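Local coordinates for protein NADPH-quinone reductase (Pediococcus pentosaceus ATCC 25745, PDB 3HA2) that probably binds FMN and transfers electrons from NAD(P)H to quinones, this chain carrying the flavodoxin-like domain of the longer protein, at residues A[43-48]-A[75-80]; A[80-83]-A[88-91]. One frame throughout, in Å; residues are numbered along the deposited sequence.

How the contacts relate
Contact 1 sets the C-terminal end of helix 68-77 against the side of helix 42-50; contact 2 folds the short helix 80-83 against the turn that follows it. They share T80 and lie on the same side of the chain's centre. Contact 2 is the more buried and mostly apolar, built on an aromatic ring, methyl groups and a backbone hydrogen bond. Contact 1 is only partly buried, and there a side-chain amide and a water do the polar work beside a small patch of aliphatic packing. The two also touch: the amide of Q46 packs on the F82 ring and M78 meets L90, while a sulfate sits where the ranges 75-80 and 80-83 meet.

Contact 1: residues A[43-48]-A[75-80]; sequences EQEQSL and DTVMTT. With SO4 (sulfate ion), chain D.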
loop_
_atom_site.group_PDB
_atom_site.type_symbol
_atom_site.label_atom_id
_atom_site.label_comp_id
_atom_site.label_asym_id
_atom_site.label_seq_id
_atom_site.Cartn_x
_atom_site.Cartn_y
_atom_site.Cartn_z
ATOM N N GLU A 43 6.830 -8.973 18.830
ATOM C CA GLU A 43 6.687 -8.656 20.260
ATOM C C GLU A 43 7.387 -7.348 20.657
ATOM O O GLU A 43 6.800 -6.528 21.368
ATOM C CB GLU A 43 7.154 -9.837 21.121
ATOM C CG GLU A 43 6.937 -9.647 22.625
ATOM C CD GLU A 43 7.378 -10.848 23.447
ATOM O OE1 GLU A 43 8.024 -11.780 22.893
ATOM O OE2 GLU A 43 7.081 -10.870 24.670
ATOM N N GLN A 44 8.622 -7.147 20.197
ATOM C CA GLN A 44 9.347 -5.899 20.462
ATOM C C GLN A 44 8.666 -4.692 19.825
ATOM O O GLN A 44 8.570 -3.644 20.463
ATOM C CB GLN A 44 10.832 -5.977 20.068
ATOM C CG GLN A 44 11.560 -4.601 19.897
ATOM C CD GLN A 44 11.784 -3.768 21.187
ATOM O OE1 GLN A 44 10.887 -3.606 22.038
ATOM N NE2 GLN A 44 12.989 -3.190 21.300
ATOM N N GLU A 45 8.199 -4.841 18.582
ATOM C CA GLU A 45 7.473 -3.773 17.904
ATOM C C GLU A 45 6.164 -3.442 18.631
ATOM O O GLU A 45 5.826 -2.260 18.829
ATOM C CB GLU A 45 7.200 -4.136 16.434
ATOM C CG GLU A 45 8.469 -4.379 15.586
ATOM C CD GLU A 45 9.341 -3.129 15.424
ATOM O OE1 GLU A 45 8.780 -2.026 15.231
ATOM O OE2 GLU A 45 10.593 -3.257 15.478
ATOM N N GLN A 46 5.430 -4.479 19.042
ATOM C CA GLN A 46 4.193 -4.258 19.803
ATOM C C GLN A 46 4.483 -3.565 21.125
ATOM O O GLN A 46 3.740 -2.672 21.538
ATOM C CB GLN A 46 3.444 -5.574 20.029
ATOM C CG GLN A 46 2.690 -6.002 18.777
ATOM C CD GLN A 46 1.981 -7.332 18.940
ATOM O OE1 GLN A 46 2.074 -7.963 19.981
ATOM N NE2 GLN A 46 1.295 -7.775 17.889
ATOM N N SER A 47 5.576 -3.970 21.773
ATOM C CA SER A 47 5.994 -3.340 23.017
ATOM C C SER A 47 6.232 -1.845 22.834
ATOM O O SER A 47 5.792 -1.046 23.657
ATOM C CB SER A 47 7.253 -3.984 23.570
ATOM O OG SER A 47 7.545 -3.408 24.830
ATOM N N LEU A 48 6.937 -1.476 21.766
ATOM C CA LEU A 48 7.208 -0.058 21.501
ATOM C C LEU A 48 5.925 0.723 21.252
ATOM O O LEU A 48 5.761 1.842 21.746
ATOM C CB LEU A 48 8.171 0.095 20.320
ATOM C CG LEU A 48 9.617 -0.342 20.574
ATOM C CD1 LEU A 48 10.402 -0.246 19.266
ATOM C CD2 LEU A 48 10.273 0.533 21.649
ATOM N N ASP A 75 1.230 -5.671 8.241
ATOM C CA ASP A 75 0.578 -6.982 8.067
ATOM C C ASP A 75 0.846 -7.932 9.242
ATOM O O ASP A 75 0.014 -8.789 9.561
ATOM C CB ASP A 75 1.061 -7.655 6.763
ATOM C CG ASP A 75 0.564 -6.959 5.478
ATOM O OD1 ASP A 75 -0.291 -6.061 5.555
ATOM O OD2 ASP A 75 1.047 -7.340 4.383
ATOM N N THR A 76 2.011 -7.799 9.869
ATOM C CA THR A 76 2.493 -8.790 10.830
ATOM C C THR A 76 2.412 -8.300 12.285
ATOM O O THR A 76 2.066 -9.061 13.186
ATOM C CB THR A 76 3.944 -9.222 10.473
ATOM O OG1 THR A 76 4.005 -9.612 9.087
ATOM C CG2 THR A 76 4.363 -10.402 11.288
ATOM N N VAL A 77 2.723 -7.022 12.504
ATOM C CA VAL A 77 2.696 -6.448 13.852
ATOM C C VAL A 77 1.258 -6.108 14.230
ATOM O O VAL A 77 0.848 -6.285 15.381
ATOM C CB VAL A 77 3.613 -5.174 13.955
ATOM C CG1 VAL A 77 3.390 -4.410 15.282
ATOM C CG2 VAL A 77 5.070 -5.547 13.816
HETATM N N MSE A 78 0.499 -5.590 13.261
HETATM C CA MSE A 78 -0.871 -5.147 13.522
HETATM C C MSE A 78 -1.820 -6.320 13.295
HETATM O O MSE A 78 -2.518 -6.399 12.282
HETATM C CB MSE A 78 -1.259 -3.948 12.651
HETATM C CG MSE A 78 -0.356 -2.750 12.804
HETATM SE SE MSE A 78 -0.212 -2.159 14.659
HETATM C CE MSE A 78 0.631 -0.416 14.266
ATOM N N THR A 79 -1.836 -7.242 14.248
ATOM C CA THR A 79 -2.731 -8.384 14.148
ATOM C C THR A 79 -4.151 -7.993 14.564
ATOM O O THR A 79 -4.361 -6.974 15.202
ATOM C CB THR A 79 -2.252 -9.557 15.023
ATOM O OG1 THR A 79 -2.182 -9.132 16.389
ATOM C CG2 THR A 79 -0.882 -10.051 14.559
ATOM N N THR A 80 -5.122 -8.813 14.182
ATOM C CA THR A 80 -6.488 -8.662 14.663
ATOM C C THR A 80 -6.519 -8.637 16.185
ATOM O O THR A 80 -7.169 -7.766 16.777
ATOM C CB THR A 80 -7.359 -9.817 14.138
ATOM O OG1 THR A 80 -7.328 -9.778 12.710
ATOM C CG2 THR A 80 -8.783 -9.694 14.606
HETATM S S SO4 D . -4.445 -12.447 13.894
HETATM O O1 SO4 D . -5.420 -13.406 13.357
HETATM O O2 SO4 D . -3.112 -13.060 13.856
HETATM O O3 SO4 D . -4.413 -11.259 13.029
HETATM O O4 SO4 D . -4.809 -12.091 15.279
HETATM O O HOH W 1 -0.369 -10.245 18.041
#
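Q46 reaches from helix 42-50 to the last turn of helix 68-77 and gives an N-H to the backbone of V77. NE2 lies 3.0 Å from V77 O, and the bond is nearly straight, 170° at the hydrogen. It arrives on a carbonyl lone pair and stays in the amide plane of Q46, so both flat groups are well aligned for it. That carbonyl is also the acceptor of the weak T79 N bond that closes an inverse gamma turn centred on M78, just where the helix ends. Next to this bond, between V77 and the aliphatic parts of E45 and Q46, the contact is tight and apolar. V77 carries it: its CG2 sits 3.7 Å from E45 CB, and the two side chains cross at about a right angle. CG1, anti to the backbone N (chi1 169°), slides alongside Q46 in the opposite sense and comes to 3.9 Å from Q46 CG. E45 then bends at chi2, taking its carboxylate away from V77 to H34 and W73. In the flavodoxin-like fold these helices follow the parallel strands 31-35 and 54-60, and here the end of 68-77 packs against 42-50; M78 O is held by W63 of the second subunit. The looser side lies beyond the amide, where water takes over from direct contact. Q46 NE2 and T79 OG1 stand too far apart to bond, and one water bridges them, accepting from NE2 at 3.0 Å and lying 2.7 Å from OG1. T79 OG1 has a further job, capping F82 N at the start of helix 80-83.

Contact 2: residues A[80-83]-A[88-91]; sequences TKFA and YALE. With SO4 (sulfate ion), chain D.
F82 and A89 hold this contact twice over, once through the backbone and once through the ring. A89 N donates to F82 O at 2.9 Å, lying in the carbonyl plane, and this brings the alanine methyl over the phenylalanine. A89 CB then sits on one face of the ring, 3.6 Å from its centroid and only 16° off the ring normal, a CH-pi contact displaced a little toward the rim. The ring gets there because CG is anti to the backbone N (chi1 179°), which also carries it toward Q46, L49 and L50 of helix 42-50. L90 CD2 comes up obliquely to F82 CE2 at 4.2 Å. Swapping F82 for an alanine would probably leave the A89 methyl without its aromatic face and open a gap against L49 and L50. The closest approach of A83 is through its carbonyl: Y88 CA points its hydrogen at A83 O, 3.5 Å away and almost in line at 175°. The methyl of A83 has a looser apolar neighbour, its CB lying 4.3 Å from L90 CD1, and A83 also packs on W63 of the second subunit. At the opposite end of the short helix, a sulfate, probably from the crystallisation liquor, binds the first amides: T80 N donates to O3 at 2.8 Å and K81 N to O4 at 3.1 Å, as anions often do at helix N-termini. A type I beta turn from Y88 to E91 thus sits against helix 80-83 within the beta-alpha-beta crossover that joins parallel strands 54-60 and 94-101 of the flavodoxin-like fold.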
loop_
_atom_site.group_PDB
_atom_site.type_symbol
_atom_site.label_atom_id
_atom_site.label_comp_id
_atom_site.label_asym_id
_atom_site.label_seq_id
_atom_site.Cartn_x
_atom_site.Cartn_y
_atom_site.Cartn_z
ATOM N N THR A 80 -5.122 -8.813 14.182
ATOM C CA THR A 80 -6.488 -8.662 14.663
ATOM C C THR A 80 -6.519 -8.637 16.185
ATOM O O THR A 80 -7.169 -7.766 16.777
ATOM C CB THR A 80 -7.359 -9.817 14.138
ATOM O OG1 THR A 80 -7.328 -9.778 12.710
ATOM C CG2 THR A 80 -8.783 -9.694 14.606
ATOM N N LYS A 81 -5.809 -9.588 16.806
ATOM C CA LYS A 81 -5.765 -9.763 18.268
ATOM C C LYS A 81 -5.234 -8.519 18.984
ATOM O O LYS A 81 -5.719 -8.146 20.049
ATOM C CB LYS A 81 -4.886 -10.976 18.622
ATOM C CG LYS A 81 -4.993 -11.485 20.069
ATOM C CD LYS A 81 -3.752 -12.314 20.453
ATOM C CE LYS A 81 -4.007 -13.340 21.551
ATOM N NZ LYS A 81 -5.041 -12.974 22.571
ATOM N N PHE A 82 -4.238 -7.877 18.387
ATOM C CA PHE A 82 -3.567 -6.739 19.018
ATOM C C PHE A 82 -4.277 -5.415 18.700
ATOM O O PHE A 82 -4.680 -4.673 19.609
ATOM C CB PHE A 82 -2.098 -6.719 18.570
ATOM C CG PHE A 82 -1.294 -5.571 19.121
ATOM C CD1 PHE A 82 -0.859 -5.571 20.442
ATOM C CD2 PHE A 82 -0.918 -4.514 18.295
ATOM C CE1 PHE A 82 -0.097 -4.513 20.954
ATOM C CE2 PHE A 82 -0.161 -3.443 18.796
ATOM C CZ PHE A 82 0.266 -3.452 20.118
ATOM N N ALA A 83 -4.454 -5.149 17.409
ATOM C CA ALA A 83 -4.917 -3.850 16.929
ATOM C C ALA A 83 -6.427 -3.685 16.977
ATOM O O ALA A 83 -6.921 -2.560 17.058
ATOM C CB ALA A 83 -4.394 -3.595 15.525
ATOM N N TYR A 88 -7.817 -3.744 21.075
ATOM C CA TYR A 88 -7.707 -2.400 20.477
ATOM C C TYR A 88 -6.569 -1.633 21.137
ATOM O O TYR A 88 -6.784 -0.587 21.753
ATOM C CB TYR A 88 -9.028 -1.615 20.589
ATOM C CG TYR A 88 -10.039 -2.019 19.547
ATOM C CD1 TYR A 88 -10.098 -1.368 18.318
ATOM C CD2 TYR A 88 -10.896 -3.093 19.767
ATOM C CE1 TYR A 88 -11.006 -1.748 17.345
ATOM C CE2 TYR A 88 -11.817 -3.480 18.801
ATOM C CZ TYR A 88 -11.861 -2.806 17.597
ATOM O OH TYR A 88 -12.766 -3.188 16.637
ATOM N N ALA A 89 -5.362 -2.188 21.006
ATOM C CA ALA A 89 -4.190 -1.717 21.737
ATOM C C ALA A 89 -3.861 -0.259 21.445
ATOM O O ALA A 89 -3.309 0.446 22.301
ATOM C CB ALA A 89 -2.988 -2.601 21.424
ATOM N N LEU A 90 -4.234 0.189 20.248
ATOM C CA LEU A 90 -3.879 1.526 19.764
ATOM C C LEU A 90 -4.909 2.596 20.061
ATOM O O LEU A 90 -4.693 3.762 19.721
ATOM C CB LEU A 90 -3.592 1.477 18.257
ATOM C CG LEU A 90 -2.619 0.364 17.833
ATOM C CD1 LEU A 90 -2.595 0.240 16.324
ATOM C CD2 LEU A 90 -1.215 0.609 18.375
ATOM N N GLU A 91 -6.010 2.225 20.721
ATOM C CA GLU A 91 -7.122 3.166 20.920
ATOM C C GLU A 91 -6.666 4.433 21.629
ATOM O O GLU A 91 -6.055 4.359 22.688
ATOM C CB GLU A 91 -8.254 2.522 21.729
ATOM C CG GLU A 91 -9.457 3.448 21.909
ATOM C CD GLU A 91 -10.627 2.774 22.602
ATOM O OE1 GLU A 91 -10.475 1.620 23.083
ATOM O OE2 GLU A 91 -11.704 3.406 22.660
HETATM S S SO4 D . -4.445 -12.447 13.894
HETATM O O1 SO4 D . -5.420 -13.406 13.357
HETATM O O2 SO4 D . -3.112 -13.060 13.856
HETATM O O3 SO4 D . -4.413 -11.259 13.029
HETATM O O4 SO4 D . -4.809 -12.091 15.279
#